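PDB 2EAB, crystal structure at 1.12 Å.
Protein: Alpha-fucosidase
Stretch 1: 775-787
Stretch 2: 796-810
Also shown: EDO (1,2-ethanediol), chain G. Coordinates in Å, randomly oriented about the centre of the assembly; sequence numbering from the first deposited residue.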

ATOM      1  N   GLY A 775       9.355  -6.259   2.340  1.00  6.43           N
ATOM      2  CA  GLY A 775      10.070  -7.533   2.353  1.00  6.50           C
ATOM      3  C   GLY A 775      11.504  -7.396   2.829  1.00  6.47           C
ATOM      4  O   GLY A 775      11.995  -8.207   3.613  1.00  6.81           O
ATOM      5  N   VAL A 776      12.183  -6.356   2.358  1.00  6.40           N
ATOM      6  CA  VAL A 776      13.531  -6.060   2.833  1.00  7.01           C
ATOM      7  C   VAL A 776      13.511  -5.763   4.337  1.00  6.96           C
ATOM      8  O   VAL A 776      14.344  -6.284   5.088  1.00  7.03           O
ATOM      9  CB  VAL A 776      14.180  -4.914   2.036  1.00  7.17           C
ATOM     10  CG1 VAL A 776      15.520  -4.523   2.641  1.00  7.88           C
ATOM     11  CG2 VAL A 776      14.363  -5.323   0.577  1.00  7.88           C
ATOM     12  N   ASP A 777      12.556  -4.950   4.783  1.00  6.74           N
ATOM     13  CA  ASP A 777      12.411  -4.696   6.215  1.00  7.06           C
ATOM     14  C   ASP A 777      12.290  -5.999   6.994  1.00  6.76           C
ATOM     15  O   ASP A 777      12.976  -6.175   7.996  1.00  6.80           O
ATOM     16  CB  ASP A 777      11.200  -3.808   6.514  1.00  6.97           C
ATOM     17  CG  ASP A 777      11.448  -2.340   6.211  1.00  7.11           C
ATOM     18  OD1 ASP A 777      12.553  -1.994   5.755  1.00  7.24           O
ATOM     19  OD2 ASP A 777      10.524  -1.520   6.432  1.00  8.10           O
ATOM     20  N   GLU A 778      11.442  -6.915   6.515  1.00  6.69           N
ATOM     21  CA  GLU A 778      11.200  -8.171   7.221  1.00  6.86           C
ATOM     22  C   GLU A 778      12.423  -9.087   7.229  1.00  6.92           C
ATOM     23  O   GLU A 778      12.572  -9.896   8.137  1.00  6.70           O
ATOM     24  CB  GLU A 778       9.975  -8.907   6.662  1.00  6.92           C
ATOM     25  CG  GLU A 778       8.651  -8.143   6.784  1.00  6.72           C
ATOM     26  CD  GLU A 778       8.154  -7.958   8.216  1.00  6.91           C
ATOM     27  OE1 GLU A 778       8.064  -8.949   8.974  1.00  6.76           O
ATOM     28  OE2 GLU A 778       7.816  -6.806   8.570  1.00  8.15           O
ATOM     29  N   MET A 779      13.306  -8.957   6.240  1.00  7.01           N
ATOM     30  CA  MET A 779      14.566  -9.704   6.275  1.00  8.00           C
ATOM     31  C   MET A 779      15.481  -9.229   7.396  1.00  7.31           C
ATOM     32  O   MET A 779      16.180 -10.031   8.021  1.00  7.42           O
ATOM     33  CB  MET A 779      15.295  -9.617   4.937  1.00  7.76           C
ATOM     34  CG  MET A 779      14.717 -10.541   3.880  1.00  8.97           C
ATOM     35  SD  MET A 779      15.799 -10.757   2.466  1.00 11.91           S
ATOM     36  CE  MET A 779      15.252  -9.316   1.587  1.00 11.74           C
ATOM     37  N   LEU A 780      15.461  -7.924   7.644  1.00  7.12           N
ATOM     38  CA  LEU A 780      16.390  -7.305   8.585  1.00  7.57           C
ATOM     39  C   LEU A 780      15.826  -7.157   9.992  1.00  6.96           C
ATOM     40  O   LEU A 780      16.591  -7.058  10.959  1.00  7.18           O
ATOM     41  CB  LEU A 780      16.860  -5.950   8.058  1.00  8.04           C
ATOM     42  CG  LEU A 780      17.456  -5.964   6.647  1.00  8.47           C
ATOM     43  CD1 LEU A 780      17.830  -4.554   6.235  1.00 10.28           C
ATOM     44  CD2 LEU A 780      18.663  -6.895   6.548  1.00  9.41           C
ATOM     45  N   LEU A 781      14.499  -7.156  10.105  1.00  6.78           N
ATOM     46  CA  LEU A 781      13.821  -6.917  11.372  1.00  6.50           C
ATOM     47  C   LEU A 781      12.427  -7.513  11.337  1.00  6.17           C
ATOM     48  O   LEU A 781      11.653  -7.224  10.422  1.00  6.39           O
ATOM     49  CB  LEU A 781      13.722  -5.410  11.646  1.00  6.71           C
ATOM     50  CG  LEU A 781      12.865  -4.995  12.846  1.00  7.19           C
ATOM     51  CD1 LEU A 781      13.488  -5.455  14.161  1.00  7.99           C
ATOM     52  CD2 LEU A 781      12.648  -3.498  12.860  1.00  7.77           C
ATOM     53  N   GLN A 782      12.103  -8.339  12.323  1.00  6.02           N
ATOM     54  CA  GLN A 782      10.724  -8.767  12.526  1.00  6.16           C
ATOM     55  C   GLN A 782      10.320  -8.430  13.948  1.00  6.14           C
ATOM     56  O   GLN A 782      11.172  -8.356  14.839  1.00  6.53           O
ATOM     57  CB  GLN A 782      10.554 -10.258  12.220  1.00  6.32           C
ATOM     58  CG  GLN A 782      10.506 -10.525  10.717  1.00  6.18           C
ATOM     59  CD  GLN A 782      10.713 -11.977  10.328  1.00  6.30           C
ATOM     60  OE1 GLN A 782      10.316 -12.895  11.048  1.00  6.43           O
ATOM     61  NE2 GLN A 782      11.328 -12.190   9.168  1.00  6.79           N
ATOM     62  N   SER A 783       9.027  -8.218  14.168  1.00  5.95           N
ATOM     63  CA  SER A 783       8.558  -7.873  15.504  1.00  6.17           C
ATOM     64  C   SER A 783       7.127  -8.324  15.769  1.00  5.95           C
ATOM     65  O   SER A 783       6.464  -7.789  16.654  1.00  6.27           O
ATOM     66  CB  SER A 783       8.723  -6.368  15.771  1.00  6.26           C
ATOM     67  OG  SER A 783       7.932  -5.579  14.895  1.00  6.58           O
ATOM     68  N   ASN A 784       6.667  -9.321  15.016  1.00  6.20           N
ATOM     69  CA  ASN A 784       5.275  -9.765  15.090  1.00  6.42           C
ATOM     70  C   ASN A 784       5.049 -11.024  15.908  1.00  6.22           C
ATOM     71  O   ASN A 784       3.899 -11.393  16.158  1.00  6.51           O
ATOM     72  CB  ASN A 784       4.733 -10.033  13.687  1.00  6.34           C
ATOM     73  CG  ASN A 784       5.357 -11.264  13.061  1.00  7.19           C
ATOM     74  OD1 ASN A 784       6.558 -11.286  12.803  1.00  7.74           O
ATOM     75  ND2 ASN A 784       4.558 -12.296  12.832  1.00  7.76           N
ATOM     76  N   SER A 785       6.117 -11.709  16.300  1.00  6.53           N
ATOM     77  CA  SER A 785       5.937 -13.016  16.918  1.00  6.85           C
ATOM     78  C   SER A 785       5.885 -12.956  18.439  1.00  6.78           C
ATOM     79  O   SER A 785       6.104 -11.902  19.036  1.00  7.16           O
ATOM     80  CB  SER A 785       7.006 -13.992  16.440  1.00  6.97           C
ATOM     81  OG  SER A 785       6.636 -15.315  16.770  1.00  7.39           O
ATOM     82  N   THR A 786       5.549 -14.092  19.040  1.00  6.86           N
ATOM     83  CA  THR A 786       5.527 -14.258  20.488  1.00  7.10           C
ATOM     84  C   THR A 786       6.454 -15.409  20.858  1.00  7.14           C
ATOM     85  O   THR A 786       6.354 -16.506  20.304  1.00  7.40           O
ATOM     86  CB  THR A 786       4.099 -14.520  20.991  1.00  7.64           C
ATOM     87  OG1 THR A 786       3.303 -13.352  20.760  1.00  7.47           O
ATOM     88  CG2 THR A 786       4.082 -14.845  22.481  1.00  8.15           C
ATOM     89  N   PHE A 787       7.366 -15.128  21.781  1.00  6.75           N
ATOM     90  CA  PHE A 787       8.365 -16.069  22.283  1.00  7.31           C
ATOM     91  C   PHE A 787       7.850 -16.659  23.587  1.00  7.19           C
ATOM     92  O   PHE A 787       7.261 -15.949  24.407  1.00  7.24           O
ATOM     93  CB  PHE A 787       9.652 -15.285  22.536  1.00  7.72           C
ATOM     94  CG  PHE A 787      10.846 -16.115  22.946  1.00  7.37           C
ATOM     95  CD1 PHE A 787      11.778 -16.525  22.001  1.00  8.25           C
ATOM     96  CD2 PHE A 787      11.087 -16.396  24.289  1.00  8.33           C
ATOM     97  CE1 PHE A 787      12.909 -17.238  22.386  1.00  9.39           C
ATOM     98  CE2 PHE A 787      12.215 -17.111  24.679  1.00  8.94           C
ATOM     99  CZ  PHE A 787      13.124 -17.529  23.727  1.00  9.40           C
TER
HETATM  100  C1  EDO G4807       4.214  -7.174   8.420  1.00 42.74           C
HETATM  101  O1  EDO G4807       5.263  -7.473   9.469  1.00 37.02           O
HETATM  102  C2  EDO G4807       4.329  -5.629   8.119  1.00 43.60           C
HETATM  103  O2  EDO G4807       4.117  -4.931   9.371  1.00 37.12           O
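Stretch 2 (796-810) VNYTNILPALPDAWA

Stretch 1 opens as the last turns of a helix, 775-780, and leaves helical phi/psi at Leu781, whose phi/psi of -157/127 begins a short extended segment with Gln782; Ser783 and Asn784 interrupt it before the chain extends again from Ser785. Stretch 2 lies antiparallel to it: Val796 pairs with Thr786, Asn800 with Gln782, Ile801 with Leu781, and the chain then passes beside the end of the helix, with the CA of Ala804 4.4 Å from the CA of Met779. The first rule to read here is that one partner serves two structures, pairing as a strand where stretch 1 is extended and satisfying carbonyls where the helix stops.

Gln782 and Asn800 form the hydrogen-bonded pair of the ladder. Gln782 N donates to Asn800 O at 3.0 Å, and Asn800 N returns to Gln782 O at 2.7 Å. The next step uses the helix end: Leu802 N reaches Leu780 O at 2.9 Å. Leu802 then turns with positive phi (53/55), and Ala804 N donates to Met779 O at 3.0 Å. Thus two carbonyls at the end of the helix find donors in stretch 2. Pro803, between those donors, has no amide hydrogen to give; it packs instead, its CD 3.2 Å from Met779 O and its CG 3.3 Å from Glu778 O.

Toward the other end the pairing loosens around Asn797, which also has positive phi (58/44). Ser785 O receives two weak hydrogen bonds, from Asn797 N at 2.8 Å and from Tyr798 N at 3.5 Å. Water fills in where direct pairing lapses: one molecule donates to Asn784 O at 2.9 Å and to Asn797 OD1 at 2.6 Å, while another accepts from Ser785 N at 2.9 Å and donates to Tyr798 O at 2.8 Å.

The side chains sort by sheet face. Leu781 and Ile801 share one face, their CD1 atoms 4.3 Å apart, and Leu781 CD1 also lies 3.8 Å from Thr799 CG2. Gln782 and Asn800 share the other, CB to CB 4.2 Å. Gln782 NE2 folds back to donate to Glu778 O at 2.8 Å, tying the first strand residues to the helix, and it sits 3.4 Å from Pro803 CG.

Beside the helix the contact is apolar. Met779, the residue of stretch 1 most covered by stretch 2, sets SD 3.6 Å from Pro806 CG and CE 3.8 Å from Trp809 CH2. A type I turn runs from Pro806 to Trp809, with Trp809 N donating to Pro806 O at 3.0 Å; the Trp809 CA-to-CB bond points toward stretch 1, and the indole lies beside Val776, Met779 and Leu780. Leu780 begins with CB pointing away, yet its end returns: CD2 lies 3.8 Å from Leu802 CD2 and 4.2 Å from Trp809 CZ3, at the edge of that ring.

Tyr798 anchors the far end. Its CD2 is 3.6 Å from Phe787 CB, and the Phe787 ring turns its edge to the tyrosine face, with centroids 5.9 Å apart and planes at 81°.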

ATOM      1  N   VAL A 796       5.562 -10.936  23.915  1.00  6.85           N
ATOM      2  CA  VAL A 796       4.741 -10.643  22.751  1.00  6.88           C
ATOM      3  C   VAL A 796       5.384  -9.531  21.936  1.00  6.64           C
ATOM      4  O   VAL A 796       5.819  -8.514  22.491  1.00  7.02           O
ATOM      5  CB  VAL A 796       3.314 -10.243  23.189  1.00  7.06           C
ATOM      6  CG1 VAL A 796       2.458  -9.861  21.992  1.00  7.71           C
ATOM      7  CG2 VAL A 796       2.653 -11.374  23.973  1.00  8.12           C
ATOM      8  N   ASN A 797       5.419  -9.717  20.616  1.00  6.65           N
ATOM      9  CA  ASN A 797       5.992  -8.734  19.701  1.00  6.95           C
ATOM     10  C   ASN A 797       7.449  -8.429  20.028  1.00  6.63           C
ATOM     11  O   ASN A 797       7.874  -7.277  20.024  1.00  6.85           O
ATOM     12  CB  ASN A 797       5.130  -7.463  19.652  1.00  7.26           C
ATOM     13  CG  ASN A 797       3.766  -7.719  19.042  1.00  7.39           C
ATOM     14  OD1 ASN A 797       3.529  -8.785  18.482  1.00  8.57           O
ATOM     15  ND2 ASN A 797       2.871  -6.746  19.146  1.00  8.20           N
ATOM     16  N   TYR A 798       8.220  -9.477  20.304  1.00  6.39           N
ATOM     17  CA  TYR A 798       9.635  -9.298  20.593  1.00  6.29           C
ATOM     18  C   TYR A 798      10.362  -8.791  19.349  1.00  6.55           C
ATOM     19  O   TYR A 798       9.964  -9.082  18.207  1.00  6.57           O
ATOM     20  CB  TYR A 798      10.268 -10.591  21.136  1.00  6.69           C
ATOM     21  CG  TYR A 798      10.333 -11.742  20.152  1.00  6.59           C
ATOM     22  CD1 TYR A 798      11.422 -11.889  19.295  1.00  6.87           C
ATOM     23  CD2 TYR A 798       9.324 -12.698  20.099  1.00  7.21           C
ATOM     24  CE1 TYR A 798      11.500 -12.946  18.392  1.00  7.33           C
ATOM     25  CE2 TYR A 798       9.390 -13.763  19.198  1.00  7.42           C
ATOM     26  CZ  TYR A 798      10.478 -13.872  18.347  1.00  7.03           C
ATOM     27  OH  TYR A 798      10.576 -14.907  17.444  1.00  7.48           O
ATOM     28  N   THR A 799      11.408  -8.009  19.584  1.00  6.28           N
ATOM     29  CA  THR A 799      12.222  -7.433  18.527  1.00  6.87           C
ATOM     30  C   THR A 799      13.194  -8.490  18.026  1.00  6.77           C
ATOM     31  O   THR A 799      14.028  -8.973  18.792  1.00  7.71           O
ATOM     32  CB  THR A 799      13.010  -6.226  19.066  1.00  6.90           C
ATOM     33  OG1 THR A 799      12.109  -5.305  19.687  1.00  7.56           O
ATOM     34  CG2 THR A 799      13.787  -5.524  17.963  1.00  7.85           C
ATOM     35  N   ASN A 800      13.090  -8.841  16.745  1.00  6.71           N
ATOM     36  CA  ASN A 800      13.901  -9.900  16.159  1.00  6.70           C
ATOM     37  C   ASN A 800      14.860  -9.323  15.129  1.00  6.33           C
ATOM     38  O   ASN A 800      14.451  -8.927  14.031  1.00  6.21           O
ATOM     39  CB  ASN A 800      12.998 -10.978  15.550  1.00  6.56           C
ATOM     40  CG  ASN A 800      13.761 -12.205  15.098  1.00  7.24           C
ATOM     41  OD1 ASN A 800      14.997 -12.220  15.092  1.00  7.46           O
ATOM     42  ND2 ASN A 800      13.025 -13.241  14.707  1.00  7.32           N
ATOM     43  N   ILE A 801      16.134  -9.267  15.511  1.00  6.49           N
ATOM     44  CA  ILE A 801      17.195  -8.684  14.707  1.00  6.96           C
ATOM     45  C   ILE A 801      17.728  -9.687  13.683  1.00  6.80           C
ATOM     46  O   ILE A 801      18.132 -10.801  14.033  1.00  7.07           O
ATOM     47  CB  ILE A 801      18.359  -8.205  15.619  1.00  7.25           C
ATOM     48  CG1 ILE A 801      17.866  -7.208  16.681  1.00  7.94           C
ATOM     49  CG2 ILE A 801      19.527  -7.655  14.804  1.00  7.90           C
ATOM     50  CD1 ILE A 801      17.258  -5.919  16.137  1.00  8.70           C
ATOM     51  N   LEU A 802      17.733  -9.264  12.419  1.00  6.93           N
ATOM     52  CA  LEU A 802      18.266 -10.047  11.296  1.00  7.05           C
ATOM     53  C   LEU A 802      17.676 -11.462  11.210  1.00  7.20           C
ATOM     54  O   LEU A 802      18.410 -12.449  11.210  1.00  7.67           O
ATOM     55  CB  LEU A 802      19.802 -10.069  11.330  1.00  7.66           C
ATOM     56  CG  LEU A 802      20.471  -8.695  11.226  1.00  7.76           C
ATOM     57  CD1 LEU A 802      21.969  -8.812  11.459  1.00  9.28           C
ATOM     58  CD2 LEU A 802      20.186  -8.014   9.886  1.00  9.30           C
ATOM     59  N   PRO A 803      16.335 -11.561  11.150  1.00  7.23           N
ATOM     60  CA  PRO A 803      15.658 -12.860  11.140  1.00  7.27           C
ATOM     61  C   PRO A 803      15.780 -13.652   9.835  1.00  7.42           C
ATOM     62  O   PRO A 803      15.590 -14.862   9.843  1.00  7.51           O
ATOM     63  CB  PRO A 803      14.197 -12.484  11.383  1.00  7.52           C
ATOM     64  CG  PRO A 803      14.084 -11.116  10.788  1.00  7.34           C
ATOM     65  CD  PRO A 803      15.374 -10.443  11.125  1.00  7.20           C
ATOM     66  N   ALA A 804      16.068 -12.977   8.728  1.00  7.54           N
ATOM     67  CA  ALA A 804      16.169 -13.647   7.430  1.00  7.66           C
ATOM     68  C   ALA A 804      17.198 -12.932   6.564  1.00  7.66           C
ATOM     69  O   ALA A 804      16.904 -12.441   5.470  1.00  7.64           O
ATOM     70  CB  ALA A 804      14.803 -13.729   6.745  1.00  7.59           C
ATOM     71  N   LEU A 805      18.423 -12.890   7.079  1.00  7.88           N
ATOM     72  CA  LEU A 805      19.518 -12.207   6.417  1.00  8.42           C
ATOM     73  C   LEU A 805      20.082 -13.088   5.305  1.00  9.04           C
ATOM     74  O   LEU A 805      20.503 -14.217   5.561  1.00  8.85           O
ATOM     75  CB  LEU A 805      20.614 -11.871   7.426  1.00  8.66           C
ATOM     76  CG  LEU A 805      21.877 -11.205   6.879  1.00  8.97           C
ATOM     77  CD1 LEU A 805      21.594  -9.780   6.435  1.00 10.57           C
ATOM     78  CD2 LEU A 805      22.972 -11.239   7.927  1.00 10.53           C
ATOM     79  N   PRO A 806      20.077 -12.583   4.059  1.00  9.60           N
ATOM     80  CA  PRO A 806      20.625 -13.376   2.961  1.00 10.17           C
ATOM     81  C   PRO A 806      22.136 -13.520   3.061  1.00 10.39           C
ATOM     82  O   PRO A 806      22.823 -12.575   3.454  1.00 10.11           O
ATOM     83  CB  PRO A 806      20.285 -12.542   1.718  1.00 10.77           C
ATOM     84  CG  PRO A 806      19.261 -11.553   2.157  1.00 11.00           C
ATOM     85  CD  PRO A 806      19.558 -11.287   3.589  1.00  9.98           C
ATOM     86  N   ASP A 807      22.645 -14.689   2.687  1.00 11.22           N
ATOM     87  CA  ASP A 807      24.092 -14.895   2.605  1.00 12.23           C
ATOM     88  C   ASP A 807      24.733 -13.927   1.604  1.00 12.33           C
ATOM     89  O   ASP A 807      25.916 -13.598   1.726  1.00 12.95           O
ATOM     90  CB  ASP A 807      24.424 -16.345   2.232  1.00 12.74           C
ATOM     91  CG  ASP A 807      24.011 -17.346   3.304  1.00 13.77           C
ATOM     92  OD1 ASP A 807      23.747 -16.948   4.459  1.00 15.17           O
ATOM     93  OD2 ASP A 807      23.952 -18.553   2.986  1.00 15.35           O
ATOM     94  N   ALA A 808      23.945 -13.464   0.631  1.00 12.38           N
ATOM     95  CA  ALA A 808      24.397 -12.490  -0.365  1.00 12.42           C
ATOM     96  C   ALA A 808      24.802 -11.148   0.254  1.00 12.17           C
ATOM     97  O   ALA A 808      25.586 -10.398  -0.336  1.00 12.76           O
ATOM     98  CB  ALA A 808      23.320 -12.279  -1.425  1.00 12.83           C
ATOM     99  N   TRP A 809      24.258 -10.843   1.432  1.00 11.64           N
ATOM    100  CA  TRP A 809      24.582  -9.609   2.139  1.00 11.30           C
ATOM    101  C   TRP A 809      25.412  -9.944   3.380  1.00 11.25           C
ATOM    102  O   TRP A 809      24.911  -9.915   4.505  1.00 11.31           O
ATOM    103  CB  TRP A 809      23.311  -8.843   2.531  1.00 11.00           C
ATOM    104  CG  TRP A 809      22.372  -8.495   1.397  1.00 10.70           C
ATOM    105  CD1 TRP A 809      22.649  -8.483   0.053  1.00 10.83           C
ATOM    106  CD2 TRP A 809      21.018  -8.060   1.529  1.00 10.43           C
ATOM    107  NE1 TRP A 809      21.535  -8.089  -0.658  1.00 10.67           N
ATOM    108  CE2 TRP A 809      20.521  -7.823   0.225  1.00 10.24           C
ATOM    109  CE3 TRP A 809      20.172  -7.848   2.624  1.00 10.54           C
ATOM    110  CZ2 TRP A 809      19.212  -7.388  -0.009  1.00 10.59           C
ATOM    111  CZ3 TRP A 809      18.872  -7.420   2.391  1.00 10.74           C
ATOM    112  CH2 TRP A 809      18.406  -7.193   1.082  1.00 10.88           C
ATOM    113  N   ALA A 810      26.687 -10.263   3.162  1.00 11.67           N
ATOM    114  CA  ALA A 810      27.572 -10.731   4.234  1.00 11.63           C
ATOM    115  C   ALA A 810      27.811  -9.675   5.309  1.00 11.45           C
ATOM    116  O   ALA A 810      27.945  -9.991   6.492  1.00 11.29           O
ATOM    117  CB  ALA A 810      28.900 -11.208   3.653  1.00 12.20           C
TER
HETATM  118  O   HOH W   1       2.186  -9.116  16.277  1.00 10.68           O
HETATM  119  O   HOH W   2       8.911 -11.007  16.422  1.00  7.44           O